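Local structure of deseasin MCP-01 (Pseudoalteromonas sp., 3VV3) at residues H88-I93 with V133-A139; L298-S302 with Q323-A328. The protein probably cleaves peptide bonds as a subtilisin-family serine protease able to degrade collagen. All coordinates share one frame; numbering follows the deposited sequence.

Interaction 1: H88-I93 with V133-A139; sequences HGINAI and VGCKFLA
The ammonium nitrogen of K136, whose chain runs alongside N91, is gripped by three oxygens: K136 NZ donates to L138 O at 2.7 Å, bonds to T51 O and forms a salt bridge with D102. K136 and N91 are paired in a parallel ladder of the subtilase alpha/beta sheet, where the short outermost strand 89-91 lies against strand 131-136; with helix 105-114 between them they form a beta-alpha-beta unit. K136 is extended until its last torsion (chi4 61°), which bends NZ back toward the L138 carbonyl. K136 CD passes 3.6 Å from N91 ND2, both side chains leaving the same face and pointing the same way.

Four backbone bonds hold the strands, G134 N to H88 O, I90 N to G134 O, K136 N to I90 O and A92 N to K136 O, the last being the shortest at 2.8 Å. G89 has phi 137°, a value open chiefly to glycine, and its CA presses to 3.1 Å from G134 O in a CA-H...O contact.

On the face turned to helix 146-161, I90 holds CG1 between its own backbone N and carbonyl carbon (chi1 62°), and this brings CG1 within 3.5 Å of C135 SG. That sulfur is bonded to C152, so the disulfide joins strand 131-136 to the helix, and I90 and A92 of the edge segment pack against C135 SG.

At the end of the ladder N91 OD1 takes the I93 N-H at 2.8 Å in the plane of its own carbonyl, an Asx turn, and accepts from T94 N as well. The turned chain brings I93 over the 137-139 backbone, where I93 CD1 lies 3.5 Å from F137 O and 3.9 Å from A139 CB.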
loop_
_atom_site.group_PDB
_atom_site.type_symbol
_atom_site.label_atom_id
_atom_site.label_comp_id
_atom_site.label_asym_id
_atom_site.label_seq_id
_atom_site.Cartn_x
_atom_site.Cartn_y
_atom_site.Cartn_z
ATOM N N HIS A 88 -10.582 -15.922 18.236
ATOM C CA HIS A 88 -10.903 -14.734 17.447
ATOM C C HIS A 88 -10.757 -14.944 15.941
ATOM O O HIS A 88 -11.002 -14.023 15.154
ATOM C CB HIS A 88 -9.993 -13.578 17.865
ATOM C CG HIS A 88 -10.130 -13.193 19.303
ATOM N ND1 HIS A 88 -11.320 -12.755 19.844
ATOM C CD2 HIS A 88 -9.227 -13.172 20.311
ATOM C CE1 HIS A 88 -11.144 -12.482 21.125
ATOM N NE2 HIS A 88 -9.881 -12.717 21.432
ATOM N N GLY A 89 -10.350 -16.145 15.541
ATOM C CA GLY A 89 -10.042 -16.410 14.146
ATOM C C GLY A 89 -8.766 -17.221 14.044
ATOM O O GLY A 89 -8.354 -17.852 15.019
ATOM N N ILE A 90 -8.122 -17.191 12.880
ATOM C CA ILE A 90 -6.966 -18.050 12.656
ATOM C C ILE A 90 -5.861 -17.387 11.863
ATOM O O ILE A 90 -6.049 -16.324 11.260
ATOM C CB ILE A 90 -7.349 -19.339 11.889
ATOM C CG1 ILE A 90 -7.906 -18.997 10.498
ATOM C CG2 ILE A 90 -8.326 -20.195 12.708
ATOM C CD1 ILE A 90 -7.955 -20.186 9.524
ATOM N N ASN A 91 -4.702 -18.039 11.880
ATOM C CA ASN A 91 -3.602 -17.718 10.985
ATOM C C ASN A 91 -3.512 -18.868 9.978
ATOM O O ASN A 91 -3.181 -19.999 10.352
ATOM C CB ASN A 91 -2.306 -17.580 11.794
ATOM C CG ASN A 91 -1.095 -17.236 10.936
ATOM O OD1 ASN A 91 -0.956 -17.720 9.814
ATOM N ND2 ASN A 91 -0.202 -16.406 11.477
ATOM N N ALA A 92 -3.845 -18.587 8.718
ATOM C CA ALA A 92 -3.880 -19.623 7.677
ATOM C C ALA A 92 -2.500 -20.033 7.181
ATOM O O ALA A 92 -2.362 -21.017 6.445
ATOM C CB ALA A 92 -4.758 -19.181 6.502
ATOM N N ILE A 93 -1.482 -19.271 7.566
ATOM C CA ILE A 93 -0.109 -19.616 7.222
ATOM C C ILE A 93 0.437 -20.694 8.174
ATOM O O ILE A 93 1.039 -21.686 7.735
ATOM C CB ILE A 93 0.801 -18.363 7.253
ATOM C CG1 ILE A 93 0.229 -17.259 6.354
ATOM C CG2 ILE A 93 2.218 -18.732 6.837
ATOM C CD1 ILE A 93 0.923 -15.910 6.540
ATOM N N VAL A 133 -14.387 -11.393 12.791
ATOM C CA VAL A 133 -13.496 -12.553 12.864
ATOM C C VAL A 133 -12.389 -12.415 11.824
ATOM O O VAL A 133 -12.644 -12.070 10.669
ATOM C CB VAL A 133 -14.258 -13.898 12.664
ATOM C CG1 VAL A 133 -15.183 -13.842 11.458
ATOM C CG2 VAL A 133 -13.273 -15.069 12.550
ATOM N N GLY A 134 -11.152 -12.666 12.237
ATOM C CA GLY A 134 -10.035 -12.493 11.327
ATOM C C GLY A 134 -9.484 -13.799 10.810
ATOM O O GLY A 134 -9.453 -14.796 11.530
ATOM N N CYS A 135 -9.073 -13.800 9.547
ATOM C CA CYS A 135 -8.202 -14.854 9.046
ATOM C C CYS A 135 -6.995 -14.187 8.400
ATOM O O CYS A 135 -7.122 -13.431 7.430
ATOM C CB CYS A 135 -8.909 -15.775 8.049
ATOM S SG CYS A 135 -7.863 -17.165 7.513
ATOM N N LYS A 136 -5.835 -14.452 8.985
ATOM C CA LYS A 136 -4.573 -13.893 8.540
ATOM C C LYS A 136 -3.944 -14.835 7.526
ATOM O O LYS A 136 -3.536 -15.942 7.884
ATOM C CB LYS A 136 -3.653 -13.715 9.757
ATOM C CG LYS A 136 -2.219 -13.323 9.436
ATOM C CD LYS A 136 -1.431 -13.083 10.727
ATOM C CE LYS A 136 -0.007 -12.636 10.415
ATOM N NZ LYS A 136 -0.002 -11.341 9.644
ATOM N N PHE A 137 -3.886 -14.421 6.258
ATOM C CA PHE A 137 -3.180 -15.209 5.243
ATOM C C PHE A 137 -1.973 -14.450 4.682
ATOM O O PHE A 137 -1.205 -15.002 3.899
ATOM C CB PHE A 137 -4.111 -15.683 4.104
ATOM C CG PHE A 137 -4.351 -14.650 3.027
ATOM C CD1 PHE A 137 -5.177 -13.557 3.263
ATOM C CD2 PHE A 137 -3.757 -14.779 1.779
ATOM C CE1 PHE A 137 -5.406 -12.601 2.270
ATOM C CE2 PHE A 137 -3.986 -13.831 0.776
ATOM C CZ PHE A 137 -4.810 -12.742 1.026
ATOM N N LEU A 138 -1.813 -13.196 5.100
ATOM C CA LEU A 138 -0.663 -12.389 4.712
ATOM C C LEU A 138 0.230 -12.147 5.916
ATOM O O LEU A 138 -0.238 -11.703 6.960
ATOM C CB LEU A 138 -1.123 -11.044 4.140
ATOM C CG LEU A 138 -1.920 -11.182 2.847
ATOM C CD1 LEU A 138 -2.583 -9.864 2.476
ATOM C CD2 LEU A 138 -1.024 -11.693 1.716
ATOM N N ALA A 139 1.518 -12.428 5.754
ATOM C CA ALA A 139 2.467 -12.340 6.860
ATOM C C ALA A 139 2.896 -10.907 7.120
ATOM O O ALA A 139 2.533 -9.995 6.370
ATOM C CB ALA A 139 3.680 -13.201 6.572
#

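Interaction 2: L298-S302 with Q323-A328; sequences LLMSS and QALIDA
The carboxylate of D327 is approached at both oxygens. D327 OD2 lies 3.4 Å from S302 CB across the contact, while D327 OD1 is met from above the carboxylate plane, 39° out of it, by Q323 NE2 at 2.8 Å. D327 OD1 lies almost in the plane of the Q323 amide; a bend at chi2 (66°) folds the Q323 chain along the helix toward D327, four residues ahead. A water that donates to D327 OD2 also bonds S301 OG, bridging the two segments, between which no direct hydrogen bond forms.

S302 sits between the two helices. S302 OG lies between its own backbone N and carbonyl carbon (chi1 69°) and donates to L298 O at 2.8 Å, while S302 N bonds the same oxygen from the other face of its plane. The hydroxyl is thus satisfied within its own segment, and S302 OG can rest against A324 with 3.3 Å to A324 CA. Next to A324, Q323 CB touches S302 O.

L298 supplies the apolar part of the contact with its two branches. L298 CD2 meets A324 CB at 3.7 Å, and L298 CD1 reaches along the second helix to A328, 4.0 Å from A328 CB. L299 CD2 adds a looser touch on A324, and the L299 side chain also rests on A280 of helix 269-284, which A324 meets through V283. Around the small A324, helices 292-301 and 321-327 pack beside helix 269-284, forming a cluster of C-terminal helices alongside the sheet of the subtilase alpha/beta fold.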
loop_
_atom_site.group_PDB
_atom_site.type_symbol
_atom_site.label_atom_id
_atom_site.label_comp_id
_atom_site.label_asym_id
_atom_site.label_seq_id
_atom_site.Cartn_x
_atom_site.Cartn_y
_atom_site.Cartn_z
ATOM N N LEU A 298 -29.018 -4.304 -3.505
ATOM C CA LEU A 298 -29.492 -3.204 -2.678
ATOM C C LEU A 298 -28.376 -2.189 -2.413
ATOM O O LEU A 298 -28.587 -0.977 -2.490
ATOM C CB LEU A 298 -30.053 -3.732 -1.357
ATOM C CG LEU A 298 -30.575 -2.683 -0.379
ATOM C CD1 LEU A 298 -31.851 -3.187 0.283
ATOM C CD2 LEU A 298 -29.526 -2.355 0.655
ATOM N N LEU A 299 -27.188 -2.686 -2.089
ATOM C CA LEU A 299 -26.043 -1.805 -1.876
ATOM C C LEU A 299 -25.747 -1.000 -3.136
ATOM O O LEU A 299 -25.465 0.205 -3.074
ATOM C CB LEU A 299 -24.823 -2.619 -1.426
ATOM C CG LEU A 299 -24.967 -3.193 -0.011
ATOM C CD1 LEU A 299 -23.951 -4.325 0.248
ATOM C CD2 LEU A 299 -24.839 -2.087 1.031
ATOM N N MET A 300 -25.824 -1.662 -4.286
ATOM C CA MET A 300 -25.595 -1.001 -5.567
ATOM C C MET A 300 -26.679 0.031 -5.895
ATOM O O MET A 300 -26.383 1.176 -6.229
ATOM C CB MET A 300 -25.496 -2.043 -6.682
ATOM C CG MET A 300 -24.225 -2.896 -6.576
ATOM S SD MET A 300 -24.219 -4.347 -7.642
ATOM C CE MET A 300 -24.170 -3.607 -9.280
ATOM N N SER A 301 -27.938 -0.373 -5.777
ATOM C CA SER A 301 -29.031 0.473 -6.246
ATOM C C SER A 301 -29.313 1.635 -5.305
ATOM O O SER A 301 -29.802 2.676 -5.738
ATOM C CB SER A 301 -30.302 -0.359 -6.472
ATOM O OG SER A 301 -30.788 -0.892 -5.252
ATOM N N SER A 302 -29.007 1.465 -4.021
ATOM C CA SER A 302 -29.298 2.505 -3.032
ATOM C C SER A 302 -28.245 3.607 -2.982
ATOM O O SER A 302 -28.440 4.618 -2.310
ATOM C CB SER A 302 -29.479 1.910 -1.633
ATOM O OG SER A 302 -28.255 1.410 -1.120
ATOM N N GLN A 323 -29.397 5.295 2.751
ATOM C CA GLN A 323 -30.393 4.848 1.781
ATOM C C GLN A 323 -30.494 3.321 1.744
ATOM O O GLN A 323 -31.562 2.768 1.498
ATOM C CB GLN A 323 -30.110 5.399 0.382
ATOM C CG GLN A 323 -31.298 5.255 -0.573
ATOM C CD GLN A 323 -32.497 6.107 -0.150
ATOM O OE1 GLN A 323 -32.356 7.297 0.131
ATOM N NE2 GLN A 323 -33.679 5.496 -0.102
ATOM N N ALA A 324 -29.379 2.642 1.989
ATOM C CA ALA A 324 -29.394 1.189 2.006
ATOM C C ALA A 324 -30.310 0.688 3.121
ATOM O O ALA A 324 -31.112 -0.220 2.909
ATOM C CB ALA A 324 -27.979 0.642 2.198
ATOM N N LEU A 325 -30.175 1.276 4.309
ATOM C CA LEU A 325 -31.004 0.890 5.455
ATOM C C LEU A 325 -32.469 1.206 5.191
ATOM O O LEU A 325 -33.354 0.415 5.521
ATOM C CB LEU A 325 -30.553 1.599 6.733
ATOM C CG LEU A 325 -29.473 0.925 7.581
ATOM C CD1 LEU A 325 -28.321 0.407 6.752
ATOM C CD2 LEU A 325 -28.988 1.838 8.692
ATOM N N ILE A 326 -32.722 2.377 4.621
ATOM C CA ILE A 326 -34.090 2.758 4.266
ATOM C C ILE A 326 -34.689 1.766 3.265
ATOM O O ILE A 326 -35.810 1.270 3.443
ATOM C CB ILE A 326 -34.132 4.176 3.667
ATOM C CG1 ILE A 326 -33.730 5.208 4.717
ATOM C CG2 ILE A 326 -35.509 4.476 3.085
ATOM C CD1 ILE A 326 -33.605 6.617 4.162
ATOM N N ASP A 327 -33.936 1.465 2.213
ATOM C CA ASP A 327 -34.419 0.555 1.184
ATOM C C ASP A 327 -34.566 -0.882 1.685
ATOM O O ASP A 327 -35.286 -1.675 1.084
ATOM C CB ASP A 327 -33.513 0.599 -0.048
ATOM C CG ASP A 327 -33.601 1.924 -0.793
ATOM O OD1 ASP A 327 -34.427 2.785 -0.413
ATOM O OD2 ASP A 327 -32.844 2.098 -1.770
ATOM N N ALA A 328 -33.894 -1.206 2.788
ATOM C CA ALA A 328 -33.910 -2.563 3.337
ATOM C C ALA A 328 -35.152 -2.860 4.180
ATOM O O ALA A 328 -35.333 -3.983 4.653
ATOM C CB ALA A 328 -32.660 -2.821 4.146
HETATM O O HOH W 1 -32.395 0.066 -3.469
#

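How the interactions relate
After helix 31-34 and strand 45-50 the chain makes strand 89-91, passes through helix 105-114 and returns in strand 131-136, so interaction 1 closes a loop of 39 residues at one edge of the parallel sheet. The chain then runs through strand 166-171 and onward to 247-250, the opposite edge, before helix 269-284. Interaction 2 closes a shorter loop of 20 residues, which carries the antiparallel pair 304-305 and 317-318 between two late helices. The contacts follow in series, neither nesting nor crossing. Their centres stand 31 Å apart on opposite sides of the chain's centre, one completing the sheet edge and the other joining the C-terminal helices.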